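Long-range contacts in putative secreted protein (Streptomyces coelicolor A3, PDB 2QF9), which is of unknown function but is probably secreted and, as a DUF305 protein of the ferritin clan, folds into a bundle of long helices: residues 14-19 with 128-133; 7-12 with 138-143; 25-30 with 114-119; 93-98 with 121-126. All coordinates share one frame; numbering follows the deposited sequence. Where two conformers were deposited one is given.

Contacts 1, 2 and 3 join helix 8-31 to the C-terminal half of one DUF305 bundle, while contact 4 sets the 93-98 loop on helix 109-137. Contacts 1 and 3 pair the same antiparallel helices, 8-31 and 109-137, with centres about 19 Å apart. Contact 2 lies where helix 109-137 turns into helix 141-167; its centre is about 29 Å from that of contact 3, on the opposite side of the chain's centre, and both reach the second subunit. The centre of contact 4 is about 11 Å from those of contacts 1 and 3. It joins contact 1 through a probable hydrogen bond, H19 NE2 to P93 O (2.8 Å). No active site is known; 1,2-ethanediol sits by contact 3.

Contact 1: residues 14-19 with 128-133; sequences RDMSVH and VHMAKG
M130, a selenomethionine as are the other methionines here, reaches across to touch D15, M16 and H19. Its CB starts the contact against CE of M16 (3.7 Å). CG stands anti to the carbonyl carbon (chi1 -62°), and SE then comes to rest over one face of the H19 imidazole, 3.5 Å above the plane and displaced toward the rim, where CD2 is the nearest ring atom. Beyond it, the bend at chi3 (63°) turns CE to the backbone of helix 8-31, 3.8 Å from C of D15 and equally close to CB of that residue. One residue on, A131 offers a small surface: CE of M16 settles 3.8 Å from its backbone N and 4.2 Å from its CB. A long, flexible side chain suits M130, because the axes of segments 14-19 and 128-133, antiparallel at 158°, approach only to 10.9 Å, while alanine lets M16 lie close to the helix backbone. M57 of helix 37-63 also lies against M16. The chemistry is dispersive, a sulfur-aromatic (Met-aromatic) contact with selenium standing where natural methionine carries sulfur; D15 OD2 accepts from W77 NE1 and M75 N, and H19 NE2 is hydrogen-bonded to P93 O.

Contact 2: residues 7-12 with 138-143; sequences SADAGF and CTVGVE
The F12 ring meets the carboxylate of E143 at its edge, where OE2 lies near the ring plane, 3.4 Å from CD2; ring and carboxylate planes are 39° apart, and the two side chains pass with their ends pointing in opposite senses. C138 SG approaches the same ring obliquely, 5.2 Å from its centroid, in a sulfur-aromatic contact. The second flat group, the D9 carboxylate, is gripped by the turn facing it. T139 N donates to the syn lone pair of D9 OD1 (2.8 Å). V140 N also reaches D9 OD1, 3.0 Å away, from above the carboxylate plane, 42° out of it but with an almost straight N-H...O. D9 OD2 takes the hydroxyl of T139, OG1, at 2.7 Å on the syn side. That hydroxyl stands between its backbone N and carbonyl carbon (chi1 71°), which places it beside T139 N, so both meet the same carboxylate. Aspartate suits this place because its two oxygens can serve three donors, and threonine because its hydroxyl adds a bond to those of the backbone N-H groups. S7 OG caps helix 8-31, accepting from A10 N. The C134-C138 disulfide closes the last turn of helix 109-137, and V140 is the N-cap residue of helix 141-167: an antiparallel helical hairpin whose connecting turn is bound through D9 by the start of helix 8-31, at one end of a helical bundle.

Contact 3: residues 25-30 with 114-119; sequences EMSYIV and VYYLQL. With EDO (1,2-ethanediol), chain C.
Y116 points at V30 and S27, and its whole length is used. CG lies anti to the backbone N (chi1 171°), which directs it toward helix 8-31. CB meets CG2 of V30 at 3.5 Å, and CG rests against CG2 and CB of the same valine. CD1 is 3.6 Å from V30 CG1, the methyl that sits over the middle of the ring, 3.5 Å above its plane, in a CH-pi contact; the two side chains run at about a right angle. CE1 is also in contact with V30 CG1 and approaches the backbone O of M26 (3.7 Å), with M26 CB farther off. At the tip, OH donates to S27 OG (3.0 Å), and OG is bonded to A23 O one turn earlier in its helix, so the small serine takes a buried phenol without leaving its hydroxyl unpaired. A branched valine gives the ring a compact apolar cover, and tyrosine adds a polar tip to that packing. Beside it, the selenium of M26, in the conformer given, lies 3.5 Å from L119 CB and stands obliquely to the Y116 ring. On the other side of helix 8-31, Y28 OH is hydrogen-bonded to O1 of a 1,2-ethanediol (2.6 Å), probably from the crystallisation liquor; the diol also bonds Q48 of both subunits and Y28 of the second, so it sits at the subunit interface. The two segments run antiparallel, at 170°. Helix 37-63 packs on Y116 through A43 and I46, M101 of helix 98-106 on M26, and Y44 of the second subunit edge-to-face on Y28.

Contact 4: residues 93-98 with 121-126; sequences PGMATD and TEHHRG
M95 and H123 run alongside each other in the same direction, the selenium of M95 3.9 Å from NE2 of the imidazole. Seen from the ring, SE is oblique, 4.9 Å from the centroid, so this is a loose sulfur-aromatic contact. CG of H123 stands anti to the backbone N (chi1 -155°), which carries it toward the loop; the ring follows, CD2 lying 3.3 Å from the carbonyl O of G94, while A96 N lies at the ring edge, near its plane, its hydrogen bond going to Q22 of helix 8-31. A flat imidazole can meet the G94 carbonyl and M95 together, and a flexible methionine can bend, at chi2 and chi3, to lie beside it. The rest is backbone on backbone. G94 O approaches H123 CA at 3.2 Å in a CA-H...O contact, and P93 O meets G126 CA in another (3.4 Å, 150° at the hydrogen). G94 CA in turn touches E122 O at 3.3 Å. Glycine suits both 94 and 126: their CA atoms are 4.0 Å apart, and G94 has a positive phi (79°). Proline presents a rigid ring, P93 CB lying 3.6 Å from G126 CA. The chemistry implies a close fit of the loop on helix 109-137 by weak C-H...O contacts and dispersion; stronger polar bonds run to helix 8-31, where H123 also meets the H19 ring.

Contact 1: residues 14-19 with 128-133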
loop_
_atom_site.group_PDB
_atom_site.type_symbol
_atom_site.label_atom_id
_atom_site.label_comp_id
_atom_site.label_asym_id
_atom_site.label_seq_id
_atom_site.Cartn_x
_atom_site.Cartn_y
_atom_site.Cartn_z
ATOM N N ARG A 14 5.408 14.923 2.282
ATOM C CA ARG A 14 6.170 14.326 3.390
ATOM C C ARG A 14 5.265 13.988 4.577
ATOM O O ARG A 14 5.258 12.844 5.088
ATOM C CB ARG A 14 7.283 15.275 3.861
ATOM C CG ARG A 14 8.492 15.322 2.957
ATOM C CD ARG A 14 9.578 16.229 3.522
ATOM N NE ARG A 14 10.673 16.365 2.567
ATOM C CZ ARG A 14 10.954 17.458 1.855
ATOM N NH1 ARG A 14 11.968 17.436 1.004
ATOM N NH2 ARG A 14 10.247 18.571 2.005
ATOM N N ASP A 15 4.496 14.985 5.009
ATOM C CA ASP A 15 3.695 14.896 6.233
ATOM C C ASP A 15 2.533 13.935 6.055
ATOM O O ASP A 15 2.303 13.064 6.903
ATOM C CB ASP A 15 3.174 16.279 6.635
ATOM C CG ASP A 15 4.282 17.217 7.149
ATOM O OD1 ASP A 15 5.438 16.792 7.342
ATOM O OD2 ASP A 15 3.953 18.389 7.393
HETATM N N MSE A 16 1.814 14.059 4.943
HETATM C CA MSE A 16 0.676 13.179 4.742
HETATM C C MSE A 16 1.149 11.737 4.519
HETATM O O MSE A 16 0.435 10.798 4.876
HETATM C CB MSE A 16 -0.247 13.692 3.621
HETATM C CG MSE A 16 -1.545 12.949 3.534
HETATM SE SE MSE A 16 -2.647 13.077 5.179
HETATM C CE MSE A 16 -3.592 14.649 4.653
ATOM N N SER A 17 2.349 11.538 3.953
ATOM C CA SER A 17 2.867 10.165 3.821
ATOM C C SER A 17 3.064 9.481 5.190
ATOM O O SER A 17 2.688 8.310 5.377
ATOM C CB SER A 17 4.155 10.134 2.996
ATOM O OG SER A 17 3.834 10.387 1.639
ATOM N N VAL A 18 3.642 10.216 6.142
ATOM C CA VAL A 18 3.797 9.702 7.508
ATOM C C VAL A 18 2.420 9.452 8.157
ATOM O O VAL A 18 2.219 8.448 8.837
ATOM C CB VAL A 18 4.668 10.652 8.365
ATOM C CG1 VAL A 18 4.718 10.178 9.817
ATOM C CG2 VAL A 18 6.091 10.747 7.795
ATOM N N HIS A 19 1.473 10.365 7.930
ATOM C CA HIS A 19 0.124 10.235 8.497
ATOM C C HIS A 19 -0.558 8.963 7.958
ATOM O O HIS A 19 -1.088 8.136 8.730
ATOM C CB HIS A 19 -0.684 11.471 8.129
ATOM C CG HIS A 19 -1.813 11.783 9.073
ATOM N ND1 HIS A 19 -3.108 11.386 8.834
ATOM C CD2 HIS A 19 -1.849 12.526 10.208
ATOM C CE1 HIS A 19 -3.895 11.859 9.789
ATOM N NE2 HIS A 19 -3.156 12.544 10.642
ATOM N N VAL A 128 -8.137 15.545 7.333
ATOM C CA VAL A 128 -8.979 16.506 6.609
ATOM C C VAL A 128 -8.400 17.927 6.775
ATOM O O VAL A 128 -8.284 18.676 5.793
ATOM C CB VAL A 128 -10.460 16.433 7.080
ATOM C CG1 VAL A 128 -11.250 17.670 6.653
ATOM C CG2 VAL A 128 -11.134 15.162 6.554
ATOM N N HIS A 129 -8.025 18.268 8.008
ATOM C CA HIS A 129 -7.377 19.541 8.308
ATOM C C HIS A 129 -6.124 19.766 7.439
ATOM O O HIS A 129 -5.961 20.817 6.819
ATOM C CB HIS A 129 -7.025 19.599 9.787
ATOM C CG HIS A 129 -6.326 20.855 10.186
ATOM N ND1 HIS A 129 -6.978 22.066 10.285
ATOM C CD2 HIS A 129 -5.033 21.096 10.497
ATOM C CE1 HIS A 129 -6.114 22.998 10.650
ATOM N NE2 HIS A 129 -4.927 22.435 10.786
HETATM N N MSE A 130 -5.265 18.755 7.383
HETATM C CA MSE A 130 -4.053 18.809 6.575
HETATM C C MSE A 130 -4.344 18.872 5.074
HETATM O O MSE A 130 -3.703 19.652 4.348
HETATM C CB MSE A 130 -3.170 17.600 6.882
HETATM C CG MSE A 130 -2.705 17.531 8.306
HETATM SE SE MSE A 130 -2.000 15.744 8.726
HETATM C CE MSE A 130 -0.472 15.674 7.498
ATOM N N ALA A 131 -5.296 18.064 4.609
ATOM C CA ALA A 131 -5.658 18.044 3.184
ATOM C C ALA A 131 -6.218 19.412 2.749
ATOM O O ALA A 131 -5.888 19.931 1.662
ATOM C CB ALA A 131 -6.661 16.966 2.911
ATOM N N LYS A 132 -7.051 19.991 3.613
ATOM C CA LYS A 132 -7.573 21.340 3.399
ATOM C C LYS A 132 -6.437 22.339 3.244
ATOM O O LYS A 132 -6.529 23.255 2.404
ATOM C CB LYS A 132 -8.525 21.750 4.531
ATOM C CG LYS A 132 -9.908 21.155 4.413
ATOM C CD LYS A 132 -10.781 21.603 5.590
ATOM C CE LYS A 132 -12.204 21.080 5.483
ATOM N NZ LYS A 132 -12.975 21.423 6.743
ATOM N N GLY A 133 -5.370 22.160 4.031
ATOM C CA GLY A 133 -4.182 23.012 3.950
ATOM C C GLY A 133 -3.536 22.933 2.570
ATOM O O GLY A 133 -3.114 23.948 2.009
#

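Contact 2: residues 7-12 with 138-143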
loop_
_atom_site.group_PDB
_atom_site.type_symbol
_atom_site.label_atom_id
_atom_site.label_comp_id
_atom_site.label_asym_id
_atom_site.label_seq_id
_atom_site.Cartn_x
_atom_site.Cartn_y
_atom_site.Cartn_z
ATOM N N SER A 7 8.380 23.847 -0.090
ATOM C CA SER A 7 7.090 24.189 -0.662
ATOM C C SER A 7 5.976 23.462 0.101
ATOM O O SER A 7 6.227 22.496 0.843
ATOM C CB SER A 7 7.039 23.830 -2.147
ATOM O OG SER A 7 7.059 22.422 -2.326
ATOM N N ALA A 8 4.758 23.958 -0.072
ATOM C CA ALA A 8 3.551 23.265 0.396
ATOM C C ALA A 8 3.440 21.876 -0.255
ATOM O O ALA A 8 3.050 20.908 0.391
ATOM C CB ALA A 8 2.321 24.099 0.049
ATOM N N ASP A 9 3.749 21.797 -1.550
ATOM C CA ASP A 9 3.672 20.524 -2.264
ATOM C C ASP A 9 4.591 19.491 -1.616
ATOM O O ASP A 9 4.166 18.361 -1.357
ATOM C CB ASP A 9 4.013 20.729 -3.733
ATOM C CG ASP A 9 3.093 21.751 -4.390
ATOM O OD1 ASP A 9 1.909 21.445 -4.564
ATOM O OD2 ASP A 9 3.564 22.860 -4.715
ATOM N N ALA A 10 5.831 19.882 -1.327
ATOM C CA ALA A 10 6.772 18.942 -0.719
ATOM C C ALA A 10 6.366 18.598 0.711
ATOM O O ALA A 10 6.397 17.437 1.103
ATOM C CB ALA A 10 8.206 19.478 -0.759
ATOM N N GLY A 11 6.016 19.617 1.491
ATOM C CA GLY A 11 5.691 19.418 2.911
ATOM C C GLY A 11 4.461 18.549 3.084
ATOM O O GLY A 11 4.448 17.657 3.934
ATOM N N PHE A 12 3.430 18.797 2.284
ATOM C CA PHE A 12 2.222 17.976 2.368
ATOM C C PHE A 12 2.532 16.528 1.999
ATOM O O PHE A 12 2.107 15.613 2.701
ATOM C CB PHE A 12 1.075 18.532 1.519
ATOM C CG PHE A 12 -0.161 17.668 1.535
ATOM C CD1 PHE A 12 -1.038 17.695 2.628
ATOM C CD2 PHE A 12 -0.425 16.809 0.462
ATOM C CE1 PHE A 12 -2.193 16.890 2.622
ATOM C CE2 PHE A 12 -1.560 15.993 0.441
ATOM C CZ PHE A 12 -2.455 16.032 1.528
ATOM N N CYS A 138 -1.037 24.113 -1.863
ATOM C CA CYS A 138 -0.361 23.362 -2.923
ATOM C C CYS A 138 -0.523 24.025 -4.291
ATOM O O CYS A 138 -1.538 24.701 -4.564
ATOM C CB CYS A 138 -0.873 21.924 -2.990
ATOM S SG CYS A 138 -0.334 20.925 -1.556
ATOM N N THR A 139 0.477 23.802 -5.139
ATOM C CA THR A 139 0.507 24.361 -6.496
ATOM C C THR A 139 0.467 23.288 -7.603
ATOM O O THR A 139 0.131 23.583 -8.756
ATOM C CB THR A 139 1.743 25.290 -6.701
ATOM O OG1 THR A 139 2.942 24.506 -6.748
ATOM C CG2 THR A 139 1.868 26.310 -5.580
ATOM N N VAL A 140 0.822 22.049 -7.260
ATOM C CA VAL A 140 0.818 20.949 -8.218
ATOM C C VAL A 140 -0.596 20.374 -8.365
ATOM O O VAL A 140 -1.209 19.923 -7.384
ATOM C CB VAL A 140 1.827 19.827 -7.811
ATOM C CG1 VAL A 140 1.696 18.637 -8.735
ATOM C CG2 VAL A 140 3.261 20.353 -7.807
ATOM N N GLY A 141 -1.106 20.409 -9.591
ATOM C CA GLY A 141 -2.505 20.094 -9.863
ATOM C C GLY A 141 -2.929 18.728 -9.356
ATOM O O GLY A 141 -3.947 18.607 -8.674
ATOM N N VAL A 142 -2.141 17.691 -9.674
ATOM C CA VAL A 142 -2.508 16.331 -9.285
ATOM C C VAL A 142 -2.522 16.174 -7.750
ATOM O O VAL A 142 -3.342 15.433 -7.206
ATOM C CB VAL A 142 -1.605 15.269 -9.983
ATOM C CG1 VAL A 142 -0.132 15.436 -9.600
ATOM C CG2 VAL A 142 -2.095 13.876 -9.715
ATOM N N GLU A 143 -1.620 16.885 -7.083
ATOM C CA GLU A 143 -1.528 16.877 -5.614
ATOM C C GLU A 143 -2.694 17.614 -4.950
ATOM O O GLU A 143 -3.255 17.123 -3.961
ATOM C CB GLU A 143 -0.195 17.455 -5.151
ATOM C CG GLU A 143 0.076 17.183 -3.680
ATOM C CD GLU A 143 1.471 17.575 -3.237
ATOM O OE1 GLU A 143 2.290 17.979 -4.090
ATOM O OE2 GLU A 143 1.746 17.465 -2.026
#

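Contact 3: residues 25-30 with 114-119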
loop_
_atom_site.group_PDB
_atom_site.type_symbol
_atom_site.label_atom_id
_atom_site.label_comp_id
_atom_site.label_asym_id
_atom_site.label_seq_id
_atom_site.Cartn_x
_atom_site.Cartn_y
_atom_site.Cartn_z
ATOM N N GLU A 25 -0.928 1.024 9.344
ATOM C CA GLU A 25 -0.524 0.226 10.507
ATOM C C GLU A 25 -1.720 -0.076 11.428
ATOM O O GLU A 25 -1.909 -1.225 11.852
ATOM C CB GLU A 25 0.610 0.940 11.268
ATOM C CG GLU A 25 1.032 0.288 12.581
ATOM C CD GLU A 25 1.667 -1.110 12.432
ATOM O OE1 GLU A 25 1.753 -1.644 11.299
ATOM O OE2 GLU A 25 2.074 -1.673 13.480
HETATM N N MSE A 26 -2.519 0.948 11.745
HETATM C CA MSE A 26 -3.725 0.732 12.539
HETATM C C MSE A 26 -4.649 -0.313 11.919
HETATM O O MSE A 26 -5.238 -1.136 12.626
HETATM C CB MSE A 26 -4.493 2.030 12.694
HETATM C CG MSE A 26 -4.154 2.771 13.928
HETATM SE SE MSE A 26 -5.679 3.900 14.300
HETATM C CE MSE A 26 -5.660 4.975 12.693
ATOM N N SER A 27 -4.783 -0.269 10.595
ATOM C CA SER A 27 -5.613 -1.219 9.841
ATOM C C SER A 27 -5.102 -2.653 9.920
ATOM O O SER A 27 -5.897 -3.589 10.111
ATOM C CB SER A 27 -5.787 -0.742 8.387
ATOM O OG SER A 27 -6.451 0.531 8.410
ATOM N N TYR A 28 -3.780 -2.829 9.810
ATOM C CA TYR A 28 -3.171 -4.140 10.005
ATOM C C TYR A 28 -3.443 -4.672 11.412
ATOM O O TYR A 28 -3.755 -5.847 11.577
ATOM C CB TYR A 28 -1.654 -4.097 9.760
ATOM C CG TYR A 28 -1.325 -4.404 8.322
ATOM C CD1 TYR A 28 -1.153 -3.373 7.380
ATOM C CD2 TYR A 28 -1.254 -5.734 7.880
ATOM C CE1 TYR A 28 -0.873 -3.670 6.035
ATOM C CE2 TYR A 28 -0.964 -6.037 6.515
ATOM C CZ TYR A 28 -0.799 -5.002 5.615
ATOM O OH TYR A 28 -0.523 -5.289 4.293
ATOM N N ILE A 29 -3.335 -3.796 12.410
ATOM C CA ILE A 29 -3.508 -4.211 13.799
ATOM C C ILE A 29 -4.957 -4.654 14.063
ATOM O O ILE A 29 -5.188 -5.769 14.569
ATOM C CB ILE A 29 -3.075 -3.104 14.808
ATOM C CG1 ILE A 29 -1.563 -2.810 14.697
ATOM C CG2 ILE A 29 -3.418 -3.536 16.240
ATOM C CD1 ILE A 29 -1.174 -1.497 15.402
ATOM N N VAL A 30 -5.923 -3.810 13.698
ATOM C CA VAL A 30 -7.324 -4.149 13.981
ATOM C C VAL A 30 -7.760 -5.449 13.276
ATOM O O VAL A 30 -8.535 -6.219 13.826
ATOM C CB VAL A 30 -8.311 -2.985 13.712
ATOM C CG1 VAL A 30 -8.626 -2.840 12.228
ATOM C CG2 VAL A 30 -9.615 -3.204 14.527
ATOM N N VAL A 114 -14.253 -0.860 18.384
ATOM C CA VAL A 114 -14.623 0.473 18.875
ATOM C C VAL A 114 -13.390 1.363 18.969
ATOM O O VAL A 114 -13.398 2.518 18.523
ATOM C CB VAL A 114 -15.341 0.343 20.242
ATOM C CG1 VAL A 114 -15.417 1.692 20.976
ATOM C CG2 VAL A 114 -16.756 -0.252 20.012
ATOM N N TYR A 115 -12.330 0.826 19.540
ATOM C CA TYR A 115 -11.120 1.630 19.774
ATOM C C TYR A 115 -10.495 2.060 18.448
ATOM O O TYR A 115 -10.092 3.207 18.301
ATOM C CB TYR A 115 -10.118 0.876 20.637
ATOM C CG TYR A 115 -9.100 1.811 21.274
ATOM C CD1 TYR A 115 -9.512 2.767 22.212
ATOM C CD2 TYR A 115 -7.753 1.741 20.952
ATOM C CE1 TYR A 115 -8.592 3.633 22.804
ATOM C CE2 TYR A 115 -6.830 2.600 21.528
ATOM C CZ TYR A 115 -7.252 3.543 22.458
ATOM O OH TYR A 115 -6.356 4.418 23.048
ATOM N N TYR A 116 -10.478 1.146 17.478
ATOM C CA TYR A 116 -10.012 1.437 16.115
ATOM C C TYR A 116 -10.854 2.543 15.475
ATOM O O TYR A 116 -10.320 3.499 14.906
ATOM C CB TYR A 116 -10.098 0.159 15.273
ATOM C CG TYR A 116 -9.841 0.373 13.810
ATOM C CD1 TYR A 116 -8.533 0.559 13.322
ATOM C CD2 TYR A 116 -10.913 0.421 12.893
ATOM C CE1 TYR A 116 -8.294 0.757 11.965
ATOM C CE2 TYR A 116 -10.688 0.625 11.536
ATOM C CZ TYR A 116 -9.382 0.801 11.071
ATOM O OH TYR A 116 -9.152 0.983 9.739
ATOM N N LEU A 117 -12.172 2.396 15.553
ATOM C CA LEU A 117 -13.079 3.394 15.006
ATOM C C LEU A 117 -12.895 4.769 15.652
ATOM O O LEU A 117 -12.973 5.783 14.980
ATOM C CB LEU A 117 -14.528 2.920 15.102
ATOM C CG LEU A 117 -14.857 1.716 14.205
ATOM C CD1 LEU A 117 -16.148 1.084 14.695
ATOM C CD2 LEU A 117 -14.940 2.102 12.714
ATOM N N GLN A 118 -12.636 4.788 16.954
ATOM C CA GLN A 118 -12.399 6.058 17.661
ATOM C C GLN A 118 -11.079 6.695 17.225
ATOM O O GLN A 118 -11.039 7.893 16.895
ATOM C CB GLN A 118 -12.405 5.820 19.159
ATOM C CG GLN A 118 -13.815 5.556 19.701
ATOM C CD GLN A 118 -13.791 5.056 21.142
ATOM O OE1 GLN A 118 -12.809 4.485 21.595
ATOM N NE2 GLN A 118 -14.892 5.267 21.861
ATOM N N LEU A 119 -10.014 5.890 17.212
ATOM C CA LEU A 119 -8.709 6.381 16.758
ATOM C C LEU A 119 -8.746 6.853 15.306
ATOM O O LEU A 119 -8.188 7.899 14.972
ATOM C CB LEU A 119 -7.633 5.319 16.900
ATOM C CG LEU A 119 -7.196 4.908 18.306
ATOM C CD1 LEU A 119 -6.188 3.760 18.217
ATOM C CD2 LEU A 119 -6.612 6.099 19.116
HETATM C C1 EDO C . -0.632 -2.972 1.536
HETATM O O1 EDO C . -0.169 -3.172 2.864
HETATM C C2 EDO C . -1.730 -1.918 1.576
HETATM O O2 EDO C . -2.980 -2.562 1.761
#

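Contact 4: residues 93-98 with 121-126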
loop_
_atom_site.group_PDB
_atom_site.type_symbol
_atom_site.label_atom_id
_atom_site.label_comp_id
_atom_site.label_asym_id
_atom_site.label_seq_id
_atom_site.Cartn_x
_atom_site.Cartn_y
_atom_site.Cartn_z
ATOM N N PRO A 93 -1.764 16.750 13.482
ATOM C CA PRO A 93 -3.196 16.627 13.771
ATOM C C PRO A 93 -3.731 15.184 13.575
ATOM O O PRO A 93 -3.507 14.582 12.525
ATOM C CB PRO A 93 -3.839 17.593 12.753
ATOM C CG PRO A 93 -2.789 18.633 12.508
ATOM C CD PRO A 93 -1.467 17.929 12.631
ATOM N N GLY A 94 -4.408 14.649 14.592
ATOM C CA GLY A 94 -5.069 13.343 14.494
ATOM C C GLY A 94 -4.184 12.113 14.622
ATOM O O GLY A 94 -4.702 10.986 14.672
HETATM N N MSE A 95 -2.859 12.315 14.684
HETATM C CA MSE A 95 -1.928 11.189 14.874
HETATM C C MSE A 95 -2.199 10.491 16.198
HETATM O O MSE A 95 -2.416 11.149 17.230
HETATM C CB MSE A 95 -0.454 11.624 14.855
HETATM C CG MSE A 95 0.067 12.057 13.527
HETATM SE SE MSE A 95 0.223 10.519 12.345
HETATM C CE MSE A 95 1.689 9.536 13.064
ATOM N N ALA A 96 -2.205 9.165 16.173
ATOM C CA ALA A 96 -2.342 8.384 17.416
ATOM C C ALA A 96 -1.012 8.350 18.169
ATOM O O ALA A 96 0.064 8.355 17.571
ATOM C CB ALA A 96 -2.841 6.950 17.118
ATOM N N THR A 97 -1.082 8.344 19.499
ATOM C CA THR A 97 0.148 8.225 20.287
ATOM C C THR A 97 0.644 6.770 20.300
ATOM O O THR A 97 -0.117 5.822 20.043
ATOM C CB THR A 97 -0.098 8.644 21.742
ATOM O OG1 THR A 97 -0.915 7.640 22.374
ATOM C CG2 THR A 97 -0.776 10.013 21.784
ATOM N N ASP A 98 1.925 6.590 20.635
ATOM C CA ASP A 98 2.467 5.246 20.797
ATOM C C ASP A 98 1.644 4.417 21.773
ATOM O O ASP A 98 1.438 3.224 21.547
ATOM C CB ASP A 98 3.930 5.304 21.249
ATOM C CG ASP A 98 4.857 5.852 20.167
ATOM O OD1 ASP A 98 4.543 5.704 18.963
ATOM O OD2 ASP A 98 5.889 6.449 20.525
ATOM N N THR A 121 -11.354 7.845 13.557
ATOM C CA THR A 121 -12.173 9.048 13.440
ATOM C C THR A 121 -11.303 10.297 13.702
ATOM O O THR A 121 -11.279 11.259 12.898
ATOM C CB THR A 121 -13.436 8.989 14.358
ATOM O OG1 THR A 121 -14.331 7.991 13.853
ATOM C CG2 THR A 121 -14.159 10.337 14.398
ATOM N N GLU A 122 -10.544 10.253 14.792
ATOM C CA GLU A 122 -9.643 11.349 15.123
ATOM C C GLU A 122 -8.562 11.527 14.048
ATOM O O GLU A 122 -8.218 12.654 13.664
ATOM C CB GLU A 122 -9.029 11.105 16.494
ATOM C CG GLU A 122 -8.078 12.185 16.970
ATOM C CD GLU A 122 -8.709 13.565 17.112
ATOM O OE1 GLU A 122 -9.950 13.734 16.964
ATOM O OE2 GLU A 122 -7.934 14.499 17.374
ATOM N N HIS A 123 -8.047 10.402 13.574
ATOM C CA HIS A 123 -7.013 10.380 12.547
ATOM C C HIS A 123 -7.518 11.054 11.263
ATOM O O HIS A 123 -6.835 11.912 10.706
ATOM C CB HIS A 123 -6.598 8.942 12.282
ATOM C CG HIS A 123 -5.213 8.802 11.738
ATOM N ND1 HIS A 123 -4.945 8.689 10.391
ATOM C CD2 HIS A 123 -4.019 8.743 12.363
ATOM C CE1 HIS A 123 -3.643 8.559 10.212
ATOM N NE2 HIS A 123 -3.058 8.597 11.393
ATOM N N HIS A 124 -8.714 10.662 10.823
ATOM C CA HIS A 124 -9.386 11.274 9.671
ATOM C C HIS A 124 -9.617 12.776 9.863
ATOM O O HIS A 124 -9.403 13.547 8.923
ATOM C CB HIS A 124 -10.719 10.577 9.394
ATOM C CG HIS A 124 -10.607 9.351 8.539
ATOM N ND1 HIS A 124 -9.453 8.595 8.435
ATOM C CD2 HIS A 124 -11.528 8.747 7.750
ATOM C CE1 HIS A 124 -9.667 7.593 7.598
ATOM N NE2 HIS A 124 -10.917 7.664 7.166
ATOM N N ARG A 125 -10.041 13.181 11.067
ATOM C CA ARG A 125 -10.262 14.607 11.346
ATOM C C ARG A 125 -8.983 15.425 11.126
ATOM O O ARG A 125 -9.023 16.468 10.460
ATOM C CB ARG A 125 -10.861 14.832 12.728
ATOM C CG ARG A 125 -12.325 14.427 12.821
ATOM C CD ARG A 125 -13.001 15.049 14.059
ATOM N NE ARG A 125 -14.279 14.406 14.397
ATOM C CZ ARG A 125 -15.407 14.522 13.696
ATOM N NH1 ARG A 125 -15.454 15.255 12.578
ATOM N NH2 ARG A 125 -16.502 13.899 14.118
ATOM N N GLY A 126 -7.857 14.919 11.644
ATOM C CA GLY A 126 -6.545 15.560 11.478
ATOM C C GLY A 126 -6.158 15.602 10.000
ATOM O O GLY A 126 -5.659 16.613 9.500
#